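Local coordinates for fusarinine C esterase sidJ (Aspergillus fumigatus, PDB 6GUP), which hydrolyses the ester bonds of the siderophore fusarinine C, but not those of triacetylfusarinine C, working as a homodimer in fungal iron scavenging, at residues L83-R88 and S247-F252; T124-V129 and A160-P165. One frame throughout, in Å; residues are numbered along the deposited sequence.

Contact 1 of 2, residues L83-R88 and S247-F252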
loop_
_atom_site.group_PDB
_atom_site.type_symbol
_atom_site.label_atom_id
_atom_site.label_comp_id
_atom_site.label_asym_id
_atom_site.label_seq_id
_atom_site.Cartn_x
_atom_site.Cartn_y
_atom_site.Cartn_z
ATOM N N LEU A 83 12.639 3.873 -10.409
ATOM C CA LEU A 83 13.730 4.787 -10.028
ATOM C C LEU A 83 13.217 6.226 -10.042
ATOM O O LEU A 83 12.221 6.534 -10.706
ATOM C CB LEU A 83 14.920 4.636 -10.996
ATOM C CG LEU A 83 16.112 5.613 -10.985
ATOM C CD1 LEU A 83 16.978 5.469 -9.740
ATOM C CD2 LEU A 83 16.963 5.408 -12.230
ATOM N N GLY A 84 13.900 7.102 -9.306
ATOM C CA GLY A 84 13.558 8.521 -9.252
ATOM C C GLY A 84 12.350 8.748 -8.369
ATOM O O GLY A 84 11.458 9.524 -8.715
ATOM N N HIS A 85 12.335 8.062 -7.225
ATOM C CA HIS A 85 11.180 8.040 -6.324
ATOM C C HIS A 85 11.342 8.880 -5.048
ATOM O O HIS A 85 10.340 9.223 -4.415
ATOM C CB HIS A 85 10.833 6.588 -5.959
ATOM C CG HIS A 85 11.793 5.949 -5.001
ATOM N ND1 HIS A 85 12.929 5.287 -5.411
ATOM C CD2 HIS A 85 11.778 5.869 -3.650
ATOM C CE1 HIS A 85 13.575 4.830 -4.353
ATOM N NE2 HIS A 85 12.898 5.170 -3.272
ATOM N N LEU A 86 12.581 9.208 -4.672
ATOM C CA LEU A 86 12.844 9.899 -3.401
ATOM C C LEU A 86 12.271 11.318 -3.311
ATOM O O LEU A 86 11.890 11.750 -2.222
ATOM C CB LEU A 86 14.347 9.932 -3.082
ATOM C CG LEU A 86 15.029 8.649 -2.592
ATOM C CD1 LEU A 86 16.476 8.946 -2.225
ATOM C CD2 LEU A 86 14.307 8.040 -1.397
ATOM N N ASP A 87 12.219 12.039 -4.433
ATOM C CA ASP A 87 11.619 13.383 -4.456
ATOM C C ASP A 87 10.126 13.359 -4.115
ATOM O O ASP A 87 9.653 14.189 -3.338
ATOM C CB ASP A 87 11.825 14.071 -5.819
ATOM C CG ASP A 87 13.233 14.636 -6.002
ATOM O OD1 ASP A 87 14.007 14.723 -5.024
ATOM O OD2 ASP A 87 13.563 15.012 -7.146
ATOM N N ARG A 88 9.400 12.408 -4.699
ATOM C CA ARG A 88 7.968 12.240 -4.431
ATOM C C ARG A 88 7.705 11.721 -3.012
ATOM O O ARG A 88 6.762 12.166 -2.355
ATOM C CB ARG A 88 7.360 11.285 -5.451
ATOM C CG ARG A 88 5.837 11.217 -5.448
ATOM C CD ARG A 88 5.366 10.186 -6.457
ATOM N NE ARG A 88 5.976 8.880 -6.187
ATOM C CZ ARG A 88 6.231 7.929 -7.088
ATOM N NH1 ARG A 88 5.939 8.086 -8.380
ATOM N NH2 ARG A 88 6.798 6.794 -6.685
ATOM N N SER A 247 24.350 7.062 -7.672
ATOM C CA SER A 247 22.920 7.187 -7.977
ATOM C C SER A 247 22.130 7.774 -6.802
ATOM O O SER A 247 22.670 7.968 -5.709
ATOM C CB SER A 247 22.339 5.822 -8.366
ATOM O OG SER A 247 22.256 4.949 -7.250
ATOM N N GLU A 248 20.849 8.051 -7.050
ATOM C CA GLU A 248 19.927 8.590 -6.039
ATOM C C GLU A 248 19.811 7.692 -4.803
ATOM O O GLU A 248 19.811 8.184 -3.672
ATOM C CB GLU A 248 18.537 8.805 -6.659
ATOM C CG GLU A 248 17.465 9.298 -5.696
ATOM C CD GLU A 248 16.102 9.412 -6.346
ATOM O OE1 GLU A 248 15.532 8.362 -6.709
ATOM O OE2 GLU A 248 15.594 10.546 -6.474
ATOM N N ASP A 249 19.703 6.386 -5.033
ATOM C CA ASP A 249 19.568 5.401 -3.953
ATOM C C ASP A 249 20.856 5.221 -3.158
ATOM O O ASP A 249 20.809 5.001 -1.945
ATOM C CB ASP A 249 19.142 4.038 -4.513
ATOM C CG ASP A 249 17.793 4.079 -5.208
ATOM O OD1 ASP A 249 16.895 4.813 -4.745
ATOM O OD2 ASP A 249 17.627 3.366 -6.220
ATOM N N ASP A 250 21.998 5.319 -3.838
ATOM C CA ASP A 250 23.293 4.999 -3.244
ATOM C C ASP A 250 23.806 6.130 -2.337
ATOM O O ASP A 250 24.731 6.867 -2.687
ATOM C CB ASP A 250 24.298 4.651 -4.355
ATOM C CG ASP A 250 25.565 4.001 -3.827
ATOM O OD1 ASP A 250 25.528 3.420 -2.724
ATOM O OD2 ASP A 250 26.598 4.063 -4.526
ATOM N N LEU A 251 23.181 6.242 -1.167
ATOM C CA LEU A 251 23.542 7.235 -0.151
ATOM C C LEU A 251 24.487 6.668 0.911
ATOM O O LEU A 251 25.258 7.420 1.508
ATOM C CB LEU A 251 22.279 7.771 0.536
ATOM C CG LEU A 251 21.284 8.534 -0.345
ATOM C CD1 LEU A 251 19.946 8.694 0.361
ATOM C CD2 LEU A 251 21.839 9.894 -0.741
ATOM N N PHE A 252 24.438 5.349 1.129
ATOM C CA PHE A 252 25.067 4.715 2.293
ATOM C C PHE A 252 26.214 3.742 1.971
ATOM O O PHE A 252 26.612 2.959 2.839
ATOM C CB PHE A 252 23.987 3.999 3.120
ATOM C CG PHE A 252 22.816 4.877 3.480
ATOM C CD1 PHE A 252 23.013 6.070 4.171
ATOM C CD2 PHE A 252 21.513 4.512 3.138
ATOM C CE1 PHE A 252 21.942 6.886 4.507
ATOM C CE2 PHE A 252 20.438 5.325 3.473
ATOM C CZ PHE A 252 20.652 6.514 4.158
#

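Contact 2 of 2, residues T124-V129 and A160-P165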
loop_
_atom_site.group_PDB
_atom_site.type_symbol
_atom_site.label_atom_id
_atom_site.label_comp_id
_atom_site.label_asym_id
_atom_site.label_seq_id
_atom_site.Cartn_x
_atom_site.Cartn_y
_atom_site.Cartn_z
ATOM N N THR A 124 15.586 0.855 3.946
ATOM C CA THR A 124 15.634 1.822 2.843
ATOM C C THR A 124 14.757 3.068 3.059
ATOM O O THR A 124 14.852 4.024 2.291
ATOM C CB THR A 124 15.253 1.162 1.502
ATOM O OG1 THR A 124 13.965 0.546 1.617
ATOM C CG2 THR A 124 16.287 0.111 1.115
ATOM N N GLY A 125 13.910 3.058 4.091
ATOM C CA GLY A 125 13.228 4.268 4.556
ATOM C C GLY A 125 14.173 5.345 5.073
ATOM O O GLY A 125 13.812 6.521 5.104
ATOM N N SER A 126 15.376 4.942 5.493
ATOM C CA SER A 126 16.448 5.878 5.857
ATOM C C SER A 126 16.901 6.781 4.705
ATOM O O SER A 126 17.356 7.902 4.947
ATOM C CB SER A 126 17.657 5.114 6.402
ATOM O OG SER A 126 17.310 4.372 7.559
ATOM N N GLN A 127 16.787 6.295 3.466
ATOM C CA GLN A 127 17.046 7.116 2.277
ATOM C C GLN A 127 16.113 8.324 2.246
ATOM O O GLN A 127 16.556 9.441 1.992
ATOM C CB GLN A 127 16.862 6.315 0.983
ATOM C CG GLN A 127 17.855 5.182 0.770
ATOM C CD GLN A 127 17.463 4.266 -0.378
ATOM O OE1 GLN A 127 16.733 4.662 -1.289
ATOM N NE2 GLN A 127 17.949 3.032 -0.339
ATOM N N CYS A 128 14.827 8.086 2.511
ATOM C CA CYS A 128 13.825 9.159 2.576
ATOM C C CYS A 128 14.144 10.206 3.648
ATOM O O CYS A 128 13.906 11.396 3.437
ATOM C CB CYS A 128 12.426 8.586 2.829
ATOM S SG CYS A 128 11.954 7.241 1.719
ATOM N N VAL A 129 14.692 9.761 4.779
ATOM C CA VAL A 129 15.059 10.653 5.887
ATOM C C VAL A 129 16.201 11.589 5.475
ATOM O O VAL A 129 16.085 12.805 5.623
ATOM C CB VAL A 129 15.441 9.860 7.166
ATOM C CG1 VAL A 129 15.931 10.791 8.273
ATOM C CG2 VAL A 129 14.253 9.043 7.663
ATOM N N ALA A 160 15.720 13.243 13.961
ATOM C CA ALA A 160 15.804 12.317 12.835
ATOM C C ALA A 160 16.580 11.063 13.233
ATOM O O ALA A 160 17.673 11.158 13.790
ATOM C CB ALA A 160 16.458 12.992 11.641
ATOM N N ILE A 161 15.997 9.897 12.957
ATOM C CA ILE A 161 16.618 8.608 13.269
ATOM C C ILE A 161 16.701 7.781 11.983
ATOM O O ILE A 161 15.758 7.766 11.191
ATOM C CB ILE A 161 15.830 7.830 14.354
ATOM C CG1 ILE A 161 15.694 8.664 15.638
ATOM C CG2 ILE A 161 16.517 6.503 14.678
ATOM C CD1 ILE A 161 14.645 8.154 16.604
ATOM N N MET A 162 17.832 7.104 11.784
ATOM C CA MET A 162 18.008 6.163 10.676
ATOM C C MET A 162 18.447 4.816 11.238
ATOM O O MET A 162 19.535 4.700 11.803
ATOM C CB MET A 162 19.042 6.683 9.674
ATOM C CG MET A 162 18.710 8.049 9.094
ATOM S SD MET A 162 19.566 8.407 7.544
ATOM C CE MET A 162 21.245 8.660 8.106
ATOM N N GLN A 163 17.591 3.807 11.091
ATOM C CA GLN A 163 17.850 2.466 11.609
ATOM C C GLN A 163 18.290 1.554 10.467
ATOM O O GLN A 163 17.545 1.361 9.505
ATOM C CB GLN A 163 16.593 1.918 12.287
ATOM C CG GLN A 163 16.786 0.597 13.023
ATOM C CD GLN A 163 16.621 -0.630 12.139
ATOM O OE1 GLN A 163 15.717 -0.695 11.308
ATOM N NE2 GLN A 163 17.492 -1.613 12.324
ATOM N N ALA A 164 19.497 1.001 10.592
ATOM C CA ALA A 164 20.107 0.150 9.566
ATOM C C ALA A 164 20.097 0.769 8.152
ATOM O O ALA A 164 19.581 0.154 7.210
ATOM C CB ALA A 164 19.446 -1.227 9.567
ATOM N N PRO A 165 20.651 1.993 8.003
ATOM C CA PRO A 165 20.808 2.562 6.660
ATOM C C PRO A 165 21.922 1.834 5.909
ATOM O O PRO A 165 23.106 2.045 6.187
ATOM C CB PRO A 165 21.171 4.026 6.931
ATOM C CG PRO A 165 21.800 4.017 8.276
ATOM C CD PRO A 165 21.139 2.914 9.049
#

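Contact 1 of 2, residues L83-R88 and S247-F252
Glu248 reaches from a loop of this alpha/beta-hydrolase toward the turn that leads into helix 86-108, touching Gly84, His85 and Leu86. Its polar contact is modest: His85 N donates a weak, bent hydrogen bond to Glu248 OE1 (3.3 Å, 128° at the hydrogen). A carboxylate suits a place just before a helix N-terminus, whose partial positive charge would be expected to favour it. Gly84 takes up a left-handed conformation, easy for a residue without a side chain, and its CA lies 3.2 Å from the same OE1. The apolar part rests on the CG methylene of Glu248. With CG anti to the backbone N (chi1 177°) and the chain extended beyond it, the glutamate slides past Leu86 in the opposite direction, its CG 3.6 Å from Leu86 CD1. Leu251 CD1 adds a looser methyl contact to that CD1 at 4.3 Å. Ring and acid also lie close. Asp249 is committed to a salt bridge with Arg233 through OD2, while its other oxygen approaches the imidazole obliquely; the two side chains cross at about a right angle, with Asp249 OD1 3.3 Å from His85 CE1.

Contact 2 of 2, residues T124-V129 and A160-P165
Ser126 OG, which rests 3.6 Å from Met162 CB, forms weak hydrogen bonds with two backbone carbonyls, Gly121 O and Ser123 O. Since a hydroxyl has a single hydrogen, the two acceptors must share it or take turns. With OG beside the backbone N (chi1 -60°), the hydroxyl stays close to its own helix start, and the small side chain lets the helix and strand come together: the CA atoms of Ser126 and Met162 are 5.1 Å apart.

Helix 125-129 runs nearly antiparallel to strand 160-163, at 153° and with axes 8.0 Å apart. This is the helix that follows the putative nucleophile elbow, Gly121-Ser123-Gly125, packed on the neighbouring parallel strand of the alpha/beta-hydrolase sheet.

Apolar packing fills the rest. Val129 has CG1 anti to the backbone N (chi1 175°), where that methyl meets Met162 CG at 4.0 Å and the methyl of Ala160 at about the same distance; its other branch, CG2, lies 4.0 Å from Ile161 O. A branched residue can thus touch three successive strand residues, and alanine offers it a short neighbour. The flexible, unbranched Met162 brings its SD 3.4 Å from Ser126 O. Just beyond the strand, Pro165 lays CB against Ser126 CB at 3.7 Å.

Gln163 points its amide elsewhere: OE1 accepts from His122 ND1 and also bonds Tyr54 OH, while NE2 reaches the carbonyl of His327, the candidate catalytic histidine. The helix and strand are therefore joined by shape and dispersion, while the buried polar ends of Ser126 and Gln163 find their hydrogen-bond partners outside the two segments, around the probable catalytic centre.

How the contacts relate
Along the chain, contact 2 is nested inside the long loop closed by contact 1, and their centres lie about 12 Å apart. They meet directly through packing. Phe252, at the end of segment 247-252, sets its ring atom CZ 3.7 Å from Ser126 O and its CB at the same distance from Pro165 O, so it spans both segments of contact 2. Asp249 OD1 lies 3.5 Å from Gln127 OE1, a packing contact between two oxygens. Helix 125-134 is thus bordered by strand 159-163, by residues 247-252 and by Leu86, which touches Gln127 and Cys128. Contact 2 holds Gly125 of the probable nucleophile elbow, whereas Leu86 of contact 1 lies near that elbow without touching it.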